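Local coordinates for resiniferatoxin-binding, phosphotriesterase-related protein (Rhodobacter sphaeroides 2.4.1, PDB 3K2G), which binds two zinc ions in a TIM-barrel active site and probably hydrolyses phosphoester bonds, at residues A27-N39 with F95-T107. Numbering follows the deposited sequence.
With ZN (zinc ion), chain I.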
loop_
_atom_site.group_PDB
_atom_site.type_symbol
_atom_site.label_atom_id
_atom_site.label_comp_id
_atom_site.label_asym_id
_atom_site.label_seq_id
_atom_site.Cartn_x
_atom_site.Cartn_y
_atom_site.Cartn_z
ATOM N N ALA B 27 -24.553 0.635 34.809
ATOM C CA ALA B 27 -23.968 -0.411 35.642
ATOM C C ALA B 27 -23.275 -1.513 34.835
ATOM O O ALA B 27 -22.657 -2.414 35.408
ATOM C CB ALA B 27 -25.038 -1.025 36.531
ATOM N N LEU B 28 -23.375 -1.444 33.512
ATOM C CA LEU B 28 -22.748 -2.455 32.662
ATOM C C LEU B 28 -21.238 -2.447 32.881
ATOM O O LEU B 28 -20.638 -3.487 33.118
ATOM C CB LEU B 28 -23.069 -2.191 31.188
ATOM C CG LEU B 28 -22.710 -3.334 30.234
ATOM C CD1 LEU B 28 -23.567 -4.562 30.555
ATOM C CD2 LEU B 28 -22.939 -2.891 28.795
ATOM N N GLY B 29 -20.633 -1.265 32.794
ATOM C CA GLY B 29 -19.202 -1.130 33.010
ATOM C C GLY B 29 -18.284 -1.828 32.021
ATOM O O GLY B 29 -18.645 -2.051 30.865
ATOM N N HIS B 30 -17.084 -2.166 32.497
ATOM C CA HIS B 30 -16.059 -2.844 31.703
ATOM C C HIS B 30 -16.675 -4.156 31.230
ATOM O O HIS B 30 -16.929 -5.056 32.032
ATOM C CB HIS B 30 -14.834 -3.095 32.579
ATOM C CG HIS B 30 -13.555 -3.215 31.813
ATOM N ND1 HIS B 30 -13.161 -4.382 31.196
ATOM C CD2 HIS B 30 -12.588 -2.305 31.555
ATOM C CE1 HIS B 30 -12.003 -4.186 30.590
ATOM N NE2 HIS B 30 -11.634 -2.934 30.792
ATOM N N THR B 31 -16.884 -4.265 29.920
ATOM C CA THR B 31 -17.567 -5.422 29.357
ATOM C C THR B 31 -16.947 -6.140 28.162
ATOM O O THR B 31 -16.276 -5.533 27.331
ATOM C CB THR B 31 -18.999 -4.994 28.934
ATOM O OG1 THR B 31 -19.688 -4.446 30.065
ATOM C CG2 THR B 31 -19.784 -6.168 28.362
ATOM N N LEU B 32 -17.204 -7.447 28.092
ATOM C CA LEU B 32 -16.774 -8.276 26.976
ATOM C C LEU B 32 -18.081 -8.550 26.229
ATOM O O LEU B 32 -18.962 -9.256 26.727
ATOM C CB LEU B 32 -16.149 -9.593 27.464
ATOM C CG LEU B 32 -14.737 -9.552 28.053
ATOM C CD1 LEU B 32 -14.352 -10.941 28.572
ATOM C CD2 LEU B 32 -13.755 -9.106 26.980
HETATM N N MSE B 33 -18.203 -7.965 25.040
HETATM C CA MSE B 33 -19.396 -8.086 24.214
HETATM C C MSE B 33 -19.669 -9.435 23.563
HETATM O O MSE B 33 -20.785 -9.685 23.101
HETATM C CB MSE B 33 -19.358 -7.035 23.102
HETATM C CG MSE B 33 -19.695 -5.616 23.554
HETATM SE SE MSE B 33 -21.442 -5.413 24.262
HETATM C CE MSE B 33 -22.412 -6.206 22.798
ATOM N N HIS B 34 -18.677 -10.312 23.523
ATOM C CA HIS B 34 -18.902 -11.578 22.851
ATOM C C HIS B 34 -18.054 -12.720 23.392
ATOM O O HIS B 34 -16.902 -12.900 22.993
ATOM C CB HIS B 34 -18.643 -11.367 21.355
ATOM C CG HIS B 34 -19.053 -12.516 20.493
ATOM N ND1 HIS B 34 -19.871 -12.359 19.396
ATOM C CD2 HIS B 34 -18.722 -13.828 20.532
ATOM C CE1 HIS B 34 -20.027 -13.525 18.795
ATOM N NE2 HIS B 34 -19.338 -14.432 19.464
ATOM N N GLU B 35 -18.643 -13.498 24.292
ATOM C CA GLU B 35 -17.951 -14.636 24.895
ATOM C C GLU B 35 -18.925 -15.785 25.114
ATOM O O GLU B 35 -20.114 -15.564 25.350
ATOM C CB GLU B 35 -17.372 -14.257 26.259
ATOM C CG GLU B 35 -16.482 -13.031 26.284
ATOM C CD GLU B 35 -15.200 -13.209 25.487
ATOM O OE1 GLU B 35 -14.716 -14.356 25.374
ATOM O OE2 GLU B 35 -14.670 -12.193 24.985
ATOM N N HIS B 36 -18.424 -17.014 25.030
ATOM C CA HIS B 36 -19.266 -18.171 25.282
ATOM C C HIS B 36 -18.766 -18.738 26.598
ATOM O O HIS B 36 -17.570 -19.003 26.747
ATOM C CB HIS B 36 -19.122 -19.195 24.162
ATOM C CG HIS B 36 -19.577 -18.686 22.834
ATOM N ND1 HIS B 36 -20.905 -18.642 22.471
ATOM C CD2 HIS B 36 -18.885 -18.139 21.807
ATOM C CE1 HIS B 36 -21.013 -18.087 21.278
ATOM N NE2 HIS B 36 -19.803 -17.772 20.855
ATOM N N LEU B 37 -19.676 -18.902 27.557
ATOM C CA LEU B 37 -19.308 -19.420 28.868
ATOM C C LEU B 37 -19.478 -20.930 28.933
ATOM O O LEU B 37 -18.791 -21.611 29.690
ATOM C CB LEU B 37 -20.144 -18.728 29.943
ATOM C CG LEU B 37 -19.971 -17.208 29.863
ATOM C CD1 LEU B 37 -20.732 -16.532 30.988
ATOM C CD2 LEU B 37 -18.491 -16.863 29.936
ATOM N N GLN B 38 -20.402 -21.426 28.119
ATOM C CA GLN B 38 -20.715 -22.846 27.996
ATOM C C GLN B 38 -21.283 -22.995 26.588
ATOM O O GLN B 38 -22.026 -22.133 26.136
ATOM C CB GLN B 38 -21.796 -23.257 29.004
ATOM C CG GLN B 38 -21.384 -23.266 30.468
ATOM C CD GLN B 38 -20.405 -24.378 30.790
ATOM O OE1 GLN B 38 -19.192 -24.217 30.644
ATOM N NE2 GLN B 38 -20.931 -25.520 31.212
ATOM N N ASN B 39 -20.942 -24.067 25.885
ATOM C CA ASN B 39 -21.485 -24.261 24.544
ATOM C C ASN B 39 -21.216 -25.664 24.030
ATOM O O ASN B 39 -20.588 -26.477 24.705
ATOM C CB ASN B 39 -20.898 -23.235 23.564
ATOM C CG ASN B 39 -19.443 -23.511 23.225
ATOM O OD1 ASN B 39 -18.824 -24.419 23.783
ATOM N ND2 ASN B 39 -18.889 -22.720 22.311
ATOM N N PHE B 95 -11.355 -12.393 34.749
ATOM C CA PHE B 95 -11.823 -11.170 34.100
ATOM C C PHE B 95 -12.252 -10.187 35.181
ATOM O O PHE B 95 -11.870 -9.020 35.161
ATOM C CB PHE B 95 -13.005 -11.490 33.182
ATOM C CG PHE B 95 -13.645 -10.280 32.554
ATOM C CD1 PHE B 95 -12.882 -9.351 31.851
ATOM C CD2 PHE B 95 -15.024 -10.101 32.622
ATOM C CE1 PHE B 95 -13.484 -8.265 31.220
ATOM C CE2 PHE B 95 -15.640 -9.018 31.993
ATOM C CZ PHE B 95 -14.869 -8.097 31.289
ATOM N N ALA B 96 -13.045 -10.676 36.128
ATOM C CA ALA B 96 -13.512 -9.838 37.226
ATOM C C ALA B 96 -12.298 -9.352 38.017
ATOM O O ALA B 96 -12.269 -8.219 38.500
ATOM C CB ALA B 96 -14.444 -10.634 38.131
ATOM N N ALA B 97 -11.290 -10.212 38.125
ATOM C CA ALA B 97 -10.080 -9.875 38.860
ATOM C C ALA B 97 -9.371 -8.640 38.307
ATOM O O ALA B 97 -8.658 -7.958 39.040
ATOM C CB ALA B 97 -9.127 -11.068 38.868
ATOM N N VAL B 98 -9.555 -8.358 37.018
ATOM C CA VAL B 98 -8.924 -7.196 36.399
ATOM C C VAL B 98 -9.918 -6.066 36.104
ATOM O O VAL B 98 -9.677 -5.233 35.230
ATOM C CB VAL B 98 -8.188 -7.573 35.081
ATOM C CG1 VAL B 98 -7.019 -8.506 35.384
ATOM C CG2 VAL B 98 -9.153 -8.227 34.103
ATOM N N GLY B 99 -11.033 -6.043 36.831
ATOM C CA GLY B 99 -12.017 -4.991 36.637
ATOM C C GLY B 99 -13.239 -5.321 35.796
ATOM O O GLY B 99 -14.119 -4.476 35.629
ATOM N N GLY B 100 -13.304 -6.533 35.258
ATOM C CA GLY B 100 -14.452 -6.909 34.451
ATOM C C GLY B 100 -15.737 -6.873 35.257
ATOM O O GLY B 100 -15.768 -7.312 36.403
ATOM N N ARG B 101 -16.806 -6.355 34.665
ATOM C CA ARG B 101 -18.079 -6.270 35.367
ATOM C C ARG B 101 -19.167 -7.054 34.652
ATOM O O ARG B 101 -20.019 -7.664 35.291
ATOM C CB ARG B 101 -18.504 -4.806 35.485
ATOM C CG ARG B 101 -17.356 -3.893 35.880
ATOM C CD ARG B 101 -17.691 -2.419 35.696
ATOM N NE ARG B 101 -16.498 -1.633 35.379
ATOM C CZ ARG B 101 -16.498 -0.320 35.168
ATOM N NH1 ARG B 101 -17.631 0.369 35.241
ATOM N NH2 ARG B 101 -15.366 0.306 34.870
ATOM N N SER B 102 -19.128 -7.055 33.324
ATOM C CA SER B 102 -20.158 -7.740 32.557
ATOM C C SER B 102 -19.671 -8.549 31.357
ATOM O O SER B 102 -18.667 -8.218 30.732
ATOM C CB SER B 102 -21.180 -6.708 32.055
ATOM O OG SER B 102 -21.601 -5.842 33.100
ATOM N N ILE B 103 -20.414 -9.603 31.039
ATOM C CA ILE B 103 -20.119 -10.434 29.876
ATOM C C ILE B 103 -21.395 -10.704 29.081
ATOM O O ILE B 103 -22.443 -11.012 29.653
ATOM C CB ILE B 103 -19.504 -11.792 30.263
ATOM C CG1 ILE B 103 -18.129 -11.583 30.900
ATOM C CG2 ILE B 103 -19.367 -12.665 29.010
ATOM C CD1 ILE B 103 -17.459 -12.867 31.346
ATOM N N VAL B 104 -21.306 -10.570 27.763
ATOM C CA VAL B 104 -22.435 -10.831 26.883
ATOM C C VAL B 104 -22.192 -12.193 26.237
ATOM O O VAL B 104 -21.215 -12.380 25.507
ATOM C CB VAL B 104 -22.566 -9.757 25.768
ATOM C CG1 VAL B 104 -23.759 -10.078 24.868
ATOM C CG2 VAL B 104 -22.738 -8.370 26.393
ATOM N N ASP B 105 -23.072 -13.146 26.523
ATOM C CA ASP B 105 -22.940 -14.485 25.970
ATOM C C ASP B 105 -23.981 -14.685 24.876
ATOM O O ASP B 105 -25.169 -14.864 25.153
ATOM C CB ASP B 105 -23.132 -15.535 27.062
ATOM C CG ASP B 105 -22.813 -16.936 26.576
ATOM O OD1 ASP B 105 -23.161 -17.254 25.421
ATOM O OD2 ASP B 105 -22.218 -17.712 27.351
ATOM N N PRO B 106 -23.541 -14.666 23.615
ATOM C CA PRO B 106 -24.430 -14.837 22.464
ATOM C C PRO B 106 -24.717 -16.283 22.066
ATOM O O PRO B 106 -25.170 -16.536 20.947
ATOM C CB PRO B 106 -23.701 -14.072 21.370
ATOM C CG PRO B 106 -22.266 -14.411 21.671
ATOM C CD PRO B 106 -22.189 -14.271 23.178
ATOM N N THR B 107 -24.453 -17.227 22.966
ATOM C CA THR B 107 -24.716 -18.632 22.662
ATOM C C THR B 107 -26.226 -18.763 22.470
ATOM O O THR B 107 -26.999 -18.447 23.370
ATOM C CB THR B 107 -24.265 -19.571 23.818
ATOM O OG1 THR B 107 -22.867 -19.388 24.071
ATOM C CG2 THR B 107 -24.507 -21.034 23.447
HETATM ZN ZN ZN I . -19.238 -16.638 19.094
HETATM O O HOH W 1 -23.411 -20.123 27.426
HETATM O O HOH W 2 -18.760 -17.238 17.288
#
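H36 meets T107 in the loops that follow the parallel strands 31-32 and 102-105: its ND1 donates to T107 OG1 at 2.6 Å, the N-H...O angle being 173° and the oxygen lying in the ring plane. D105 OD1 accepts from T107 OG1 through its syn lone pair and from T107 N at 2.8 Å, the latter bond making an Asx turn. The chain D105–T107–H36 thus fixes the imidazole's rotation, with NE2 left to bind zinc at 2.2 Å; D105 is a second-shell residue that orients T107, which in turn orients H36. D105 OD2 reaches across to L37 N, met from above the carboxylate plane, and also accepts from a water that bridges to Q38 O. H34, the second histidine ligand, carries P106 CG over the centre of one ring face, 3.6 Å from the centroid.

Further down, the ladder L32 N–S102 O, V104 N–L32 O and E35 N–V104 O sets the parallel register. L32 lays CD1 over the F95 ring, 3.8 Å from its centroid and 7° off the normal, while G100 CA covers the opposite face; F95 turns its ring there with CG anti to the backbone N (chi1 175°).

The opposite end opens to solvent at R101, its guanidinium over the G29–H30 backbone, and at G99, which closes the Schellman motif ending helix 85-97; R101 N and S102 N still grip H30 O. E177 and D304 complete the protein ligands of this zinc, making H34/H36 the HxH motif just after the first barrel strand, at its C-terminal end, in phosphotriesterase-family binuclear sites.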